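Local coordinates for protein DspB (Aggregatibacter actinomycetemcomitans, PDB 1YHT) that probably hydrolyses N-acetylglucosamine-containing polysaccharide of the biofilm matrix, as a family 20 glycoside hydrolase (EC 3.2.1.52) known for releasing biofilms, at residues A[295-298]-A[299-303]; A[340-343]-A[344-348]. All coordinates share one frame; numbering follows the deposited sequence.

Contact 1: residues A[295-298]-A[299-303]; sequences AKDV and IKNWD
Trp302 meets Val298, four residues back on the last turn of helix 287-301, through both backbone and side chain. Trp302 CB lies 3.5 Å from Val298 O. CG stands anti to the Trp302 backbone N (chi1 -176°), which sets the indole alongside the valine, the two side chains pointing the same way. On the six-membered ring, Trp302 CE3 comes within 3.8 Å of Val298 CG1, an apolar contact. The other end of the indole leads away from the helix: NE1 is hydrogen-bonded to Val306 O, so the pyrrole end is tied by a bond, while the benzo end touches the valine methyl among other neighbours.

Ile299, Lys300 and Asn301 donate their backbone N-H groups to the carbonyls of Ala295, Lys296 and Asp297, with C=O...N angles of 157-158°. The next bond, from Trp302 N to Val298 O, keeps its length at 2.9 Å but bends at the acceptor to 126°. Ile299 lays CG1 and CD1 against Ala295 O, at 3.3 Å and 3.4 Å.

Val298 and Ile299 also touch helix 339-358, while the indole meets the ring of Tyr276. Trp302 is the first residue with non-helical phi/psi, and the arrangement is that of a helix C-terminus on the outside of a TIM barrel, where the indole of the first residue past the helix packs back on the last turn.

Contact 2: residues A[340-343]-A[344-348]; sequences ETIQ and KNTKS
Thr341 and Asn345 lie side by side on one flank of helix 339-358, pointing the same way, and Thr341 O accepts two hydrogen bonds from Asn345. The backbone N of Asn345 reaches Thr341 O at 3.0 Å. The side-chain ND2 of Asn345 reaches Thr341 O at 2.9 Å from the opposite face of the carbonyl plane. The oxygen sits only 7° out of the Asn345 amide plane and the N-H...O angle at ND2 is 163°, so this bond is well directed, and the two bonds together would restrict rotation of the amide. The other end of the amide is held too, because Asn345 OD1 bonds Ser288 OG on helix 287-301. Asn345 ND2 also passes 3.6 Å from Thr341 CG2.

Lys344 runs back along the helix and crosses the threonine obliquely. A chi1 of 64° puts Lys344 CG between the backbone N and carbonyl carbon, 3.2 Å from Thr341 O, and bends at chi3 and chi4 bring Lys344 NZ to Thr341 OG1 in a weak hydrogen bond of 3.3 Å. Glu340 crosses this lysine at about a right angle; Glu340 OE2 stays 4.9 Å from Lys344 NZ, so the opposite charges are near without forming a salt bridge.

On the buried side, Thr346 OG1 turns back to donate to Ile342 O at 2.7 Å. The hydroxyl adds a second bond to Ile342 O where the backbone bond from Thr346 N is weak. Ile342 and Thr346 both touch Ile329 of strand 324-329. A threonine hydroxyl bonded to the i-4 carbonyl is a familiar helix motif; here, with the asparagine amide bonding likewise, it occurs in an outer helix packed against the TIM-barrel wall.

How the contacts relate
Neither contact closes a long loop: contact 1 runs over the end of helix 287-301 and contact 2 lies wholly within helix 339-358, and in chain order they are in series, without nesting or crossing. After contact 1 the chain passes through strand 324-329 of the parallel barrel sheet and enters helix 339-358, where contact 2 lies near the start. Their centres are about 17 Å apart, on the same side of the chain's centre. The two sites meet where Ala295 CB packs 3.6 Å from Ser348 C. Through Ile342 and Thr346, helix 339-358 also touches Ile329 of strand 324-329, and through Glu340, Gln343 and Lys347 it packs on helix 32-44.

Contact 1: residues A[295-298]-A[299-303]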
ATOM      1  N   ALA A 295     -17.571   6.723   9.501  1.00 12.42           N
ATOM      2  CA  ALA A 295     -17.072   6.354  10.811  1.00 12.06           C
ATOM      3  C   ALA A 295     -18.186   5.661  11.621  1.00 11.91           C
ATOM      4  O   ALA A 295     -17.977   4.622  12.212  1.00 10.14           O
ATOM      5  CB  ALA A 295     -16.542   7.568  11.524  1.00 12.41           C
ATOM      6  N   LYS A 296     -19.379   6.245  11.623  1.00 12.71           N
ATOM      7  CA  LYS A 296     -20.484   5.675  12.389  1.00 13.25           C
ATOM      8  C   LYS A 296     -20.864   4.302  11.842  1.00 12.46           C
ATOM      9  O   LYS A 296     -21.179   3.396  12.599  1.00 12.70           O
ATOM     10  CB  LYS A 296     -21.694   6.626  12.382  1.00 13.78           C
ATOM     11  CG  LYS A 296     -21.498   7.789  13.322  1.00 17.57           C
ATOM     12  CD  LYS A 296     -22.511   8.885  13.092  1.00 20.18           C
ATOM     13  CE  LYS A 296     -22.442   9.921  14.246  1.00 23.61           C
ATOM     14  NZ  LYS A 296     -23.720  10.699  14.333  1.00 26.93           N
ATOM     15  N   ASP A 297     -20.774   4.168  10.528  1.00 13.10           N
ATOM     16  CA  ASP A 297     -21.107   2.921   9.817  1.00 14.29           C
ATOM     17  C   ASP A 297     -20.142   1.798  10.217  1.00 14.81           C
ATOM     18  O   ASP A 297     -20.572   0.695  10.532  1.00 15.45           O
ATOM     19  CB  ASP A 297     -21.140   3.176   8.296  1.00 14.45           C
ATOM     20  CG  ASP A 297     -21.664   1.974   7.481  1.00 15.07           C
ATOM     21  OD1 ASP A 297     -22.653   1.350   7.891  1.00 12.03           O
ATOM     22  OD2 ASP A 297     -21.082   1.690   6.415  1.00 17.33           O
ATOM     23  N   VAL A 298     -18.852   2.100  10.275  1.00 14.62           N
ATOM     24  CA  VAL A 298     -17.861   1.142  10.784  1.00 15.27           C
ATOM     25  C   VAL A 298     -18.144   0.783  12.257  1.00 15.43           C
ATOM     26  O   VAL A 298     -18.113  -0.371  12.654  1.00 15.73           O
ATOM     27  CB  VAL A 298     -16.431   1.729  10.610  1.00 15.08           C
ATOM     28  CG1 VAL A 298     -15.369   0.971  11.448  1.00 16.54           C
ATOM     29  CG2 VAL A 298     -16.094   1.759   9.124  1.00 15.32           C
ATOM     30  N   ILE A 299     -18.447   1.779  13.065  1.00 15.79           N
ATOM     31  CA  ILE A 299     -18.712   1.520  14.470  1.00 16.63           C
ATOM     32  C   ILE A 299     -19.918   0.579  14.649  1.00 16.88           C
ATOM     33  O   ILE A 299     -19.860  -0.374  15.433  1.00 16.51           O
ATOM     34  CB  ILE A 299     -18.948   2.842  15.221  1.00 17.18           C
ATOM     35  CG1 ILE A 299     -17.614   3.613  15.372  1.00 15.81           C
ATOM     36  CG2 ILE A 299     -19.598   2.599  16.603  1.00 18.98           C
ATOM     37  CD1 ILE A 299     -17.794   5.070  15.534  1.00 18.20           C
ATOM     38  N   LYS A 300     -20.990   0.857  13.915  1.00 17.23           N
ATOM     39  CA  LYS A 300     -22.253   0.100  14.037  1.00 17.83           C
ATOM     40  C   LYS A 300     -22.179  -1.302  13.424  1.00 17.13           C
ATOM     41  O   LYS A 300     -22.642  -2.274  14.029  1.00 16.94           O
ATOM     42  CB  LYS A 300     -23.340   0.901  13.338  1.00 18.18           C
ATOM     43  CG  LYS A 300     -24.759   0.345  13.404  1.00 21.81           C
ATOM     44  CD  LYS A 300     -25.587   1.026  14.454  1.00 25.01           C
ATOM     45  CE  LYS A 300     -27.066   1.049  14.044  1.00 25.98           C
ATOM     46  NZ  LYS A 300     -27.536  -0.271  13.606  1.00 27.77           N
ATOM     47  N   ASN A 301     -21.538  -1.381  12.258  1.00 15.78           N
ATOM     48  CA  ASN A 301     -21.678  -2.511  11.329  1.00 17.10           C
ATOM     49  C   ASN A 301     -20.395  -3.293  11.019  1.00 17.30           C
ATOM     50  O   ASN A 301     -20.479  -4.411  10.524  1.00 17.94           O
ATOM     51  CB  ASN A 301     -22.297  -2.037   9.989  1.00 16.62           C
ATOM     52  CG  ASN A 301     -23.637  -1.328  10.174  1.00 18.17           C
ATOM     53  OD1 ASN A 301     -23.807  -0.156   9.795  1.00 23.37           O
ATOM     54  ND2 ASN A 301     -24.576  -2.011  10.756  1.00 17.03           N
ATOM     55  N   TRP A 302     -19.213  -2.725  11.258  1.00 16.48           N
ATOM     56  CA  TRP A 302     -17.994  -3.468  10.967  1.00 16.72           C
ATOM     57  C   TRP A 302     -17.407  -4.133  12.201  1.00 17.81           C
ATOM     58  O   TRP A 302     -17.470  -3.586  13.313  1.00 20.46           O
ATOM     59  CB  TRP A 302     -16.940  -2.601  10.262  1.00 15.68           C
ATOM     60  CG  TRP A 302     -15.734  -3.419   9.895  1.00 13.87           C
ATOM     61  CD1 TRP A 302     -15.652  -4.388   8.942  1.00 11.23           C
ATOM     62  CD2 TRP A 302     -14.461  -3.374  10.534  1.00 12.11           C
ATOM     63  NE1 TRP A 302     -14.378  -4.933   8.921  1.00 13.06           N
ATOM     64  CE2 TRP A 302     -13.629  -4.320   9.888  1.00 14.19           C
ATOM     65  CE3 TRP A 302     -13.916  -2.580  11.547  1.00 12.68           C
ATOM     66  CZ2 TRP A 302     -12.305  -4.507  10.247  1.00 12.08           C
ATOM     67  CZ3 TRP A 302     -12.605  -2.801  11.923  1.00 12.64           C
ATOM     68  CH2 TRP A 302     -11.828  -3.783  11.291  1.00 12.36           C
ATOM     69  N   ASP A 303     -16.861  -5.331  12.025  1.00 16.90           N
ATOM     70  CA  ASP A 303     -15.960  -5.906  13.020  1.00 17.21           C
ATOM     71  C   ASP A 303     -14.836  -6.636  12.319  1.00 16.03           C
ATOM     72  O   ASP A 303     -14.894  -6.904  11.096  1.00 15.25           O
ATOM     73  CB  ASP A 303     -16.666  -6.833  14.042  1.00 18.01           C
ATOM     74  CG  ASP A 303     -17.202  -8.100  13.439  1.00 20.59           C
ATOM     75  OD1 ASP A 303     -16.409  -9.039  13.212  1.00 21.88           O
ATOM     76  OD2 ASP A 303     -18.447  -8.174  13.262  1.00 24.21           O
TER

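Contact 2: residues A[340-343]-A[344-348]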
ATOM      1  N   GLU A 340      -4.760  18.688   4.545  1.00 11.99           N
ATOM      2  CA  GLU A 340      -5.312  18.911   5.881  1.00 13.19           C
ATOM      3  C   GLU A 340      -6.830  18.682   5.968  1.00 12.09           C
ATOM      4  O   GLU A 340      -7.309  18.154   6.951  1.00 12.17           O
ATOM      5  CB  GLU A 340      -4.902  20.306   6.388  1.00 14.14           C
ATOM      6  CG  GLU A 340      -5.520  20.691   7.705  1.00 18.58           C
ATOM      7  CD  GLU A 340      -5.143  19.810   8.902  1.00 24.98           C
ATOM      8  OE1 GLU A 340      -4.270  18.900   8.810  1.00 26.82           O
ATOM      9  OE2 GLU A 340      -5.756  20.052   9.984  1.00 31.38           O
ATOM     10  N   THR A 341      -7.589  19.021   4.929  1.00 11.84           N
ATOM     11  CA  THR A 341      -9.049  18.752   4.924  1.00 11.75           C
ATOM     12  C   THR A 341      -9.292  17.245   4.965  1.00 11.87           C
ATOM     13  O   THR A 341     -10.180  16.740   5.703  1.00 10.97           O
ATOM     14  CB  THR A 341      -9.694  19.338   3.682  1.00 12.36           C
ATOM     15  OG1 THR A 341      -9.472  20.738   3.676  1.00 15.64           O
ATOM     16  CG2 THR A 341     -11.199  19.063   3.577  1.00 13.68           C
ATOM     17  N   ILE A 342      -8.510  16.515   4.178  1.00 10.75           N
ATOM     18  CA  ILE A 342      -8.633  15.051   4.172  1.00 10.24           C
ATOM     19  C   ILE A 342      -8.341  14.468   5.558  1.00 10.20           C
ATOM     20  O   ILE A 342      -9.077  13.601   6.094  1.00 10.47           O
ATOM     21  CB  ILE A 342      -7.689  14.407   3.144  1.00  9.63           C
ATOM     22  CG1 ILE A 342      -8.126  14.785   1.729  1.00 10.37           C
ATOM     23  CG2 ILE A 342      -7.675  12.842   3.350  1.00  8.90           C
ATOM     24  CD1 ILE A 342      -7.029  14.619   0.693  1.00  9.59           C
ATOM     25  N   GLN A 343      -7.227  14.898   6.129  1.00 10.79           N
ATOM     26  CA  GLN A 343      -6.846  14.428   7.438  1.00 10.74           C
ATOM     27  C   GLN A 343      -7.918  14.736   8.498  1.00 11.68           C
ATOM     28  O   GLN A 343      -8.315  13.842   9.254  1.00 12.36           O
ATOM     29  CB  GLN A 343      -5.518  15.049   7.815  1.00 11.09           C
ATOM     30  CG  GLN A 343      -4.876  14.508   9.088  1.00 11.60           C
ATOM     31  CD  GLN A 343      -5.328  15.230  10.364  1.00 15.02           C
ATOM     32  OE1 GLN A 343      -5.463  16.442  10.401  1.00 14.88           O
ATOM     33  NE2 GLN A 343      -5.571  14.464  11.396  1.00 10.92           N
ATOM     34  N   LYS A 344      -8.373  15.981   8.576  1.00 11.53           N
ATOM     35  CA  LYS A 344      -9.348  16.336   9.622  1.00 12.52           C
ATOM     36  C   LYS A 344     -10.659  15.571   9.468  1.00 12.48           C
ATOM     37  O   LYS A 344     -11.246  15.141  10.453  1.00 12.35           O
ATOM     38  CB  LYS A 344      -9.604  17.845   9.680  1.00 13.09           C
ATOM     39  CG  LYS A 344     -10.243  18.418   8.447  1.00 17.81           C
ATOM     40  CD  LYS A 344     -10.602  19.974   8.602  1.00 24.21           C
ATOM     41  CE  LYS A 344      -9.411  20.936   8.370  1.00 28.67           C
ATOM     42  NZ  LYS A 344      -9.250  21.480   6.905  1.00 30.79           N
ATOM     43  N   ASN A 345     -11.096  15.379   8.222  1.00 12.38           N
ATOM     44  CA  ASN A 345     -12.367  14.688   7.974  1.00 12.99           C
ATOM     45  C   ASN A 345     -12.339  13.166   8.120  1.00 12.35           C
ATOM     46  O   ASN A 345     -13.408  12.551   8.277  1.00 12.78           O
ATOM     47  CB  ASN A 345     -12.965  15.112   6.651  1.00 11.49           C
ATOM     48  CG  ASN A 345     -13.617  16.495   6.737  1.00 15.72           C
ATOM     49  OD1 ASN A 345     -14.760  16.616   7.192  1.00 21.04           O
ATOM     50  ND2 ASN A 345     -12.886  17.537   6.326  1.00 11.00           N
ATOM     51  N   THR A 346     -11.158  12.556   8.027  1.00 11.52           N
ATOM     52  CA  THR A 346     -11.055  11.083   8.143  1.00 10.65           C
ATOM     53  C   THR A 346     -10.668  10.636   9.543  1.00 10.55           C
ATOM     54  O   THR A 346     -10.586   9.452   9.817  1.00 10.59           O
ATOM     55  CB  THR A 346     -10.041  10.480   7.114  1.00 11.04           C
ATOM     56  OG1 THR A 346      -8.786  11.153   7.200  1.00  9.24           O
ATOM     57  CG2 THR A 346     -10.592  10.650   5.683  1.00  9.09           C
ATOM     58  N   LYS A 347     -10.433  11.585  10.439  1.00 11.18           N
ATOM     59  CA  LYS A 347      -9.997  11.275  11.795  1.00 11.85           C
ATOM     60  C   LYS A 347     -10.961  10.345  12.530  1.00 11.58           C
ATOM     61  O   LYS A 347     -10.550   9.383  13.134  1.00 10.43           O
ATOM     62  CB  LYS A 347      -9.828  12.586  12.590  1.00 12.47           C
ATOM     63  CG  LYS A 347      -8.931  12.561  13.792  1.00 14.81           C
ATOM     64  CD  LYS A 347      -8.683  14.018  14.287  1.00 17.50           C
ATOM     65  CE  LYS A 347      -7.227  14.337  14.835  1.00 22.80           C
ATOM     66  NZ  LYS A 347      -6.154  15.074  13.928  1.00 17.40           N
ATOM     67  N   SER A 348     -12.245  10.683  12.528  1.00 10.78           N
ATOM     68  CA  SER A 348     -13.235   9.856  13.207  1.00 11.53           C
ATOM     69  C   SER A 348     -13.214   8.418  12.675  1.00 11.11           C
ATOM     70  O   SER A 348     -13.321   7.472  13.423  1.00 10.88           O
ATOM     71  CB  SER A 348     -14.630  10.469  13.031  1.00 11.74           C
ATOM     72  OG  SER A 348     -14.692  11.710  13.752  1.00 13.94           O
TER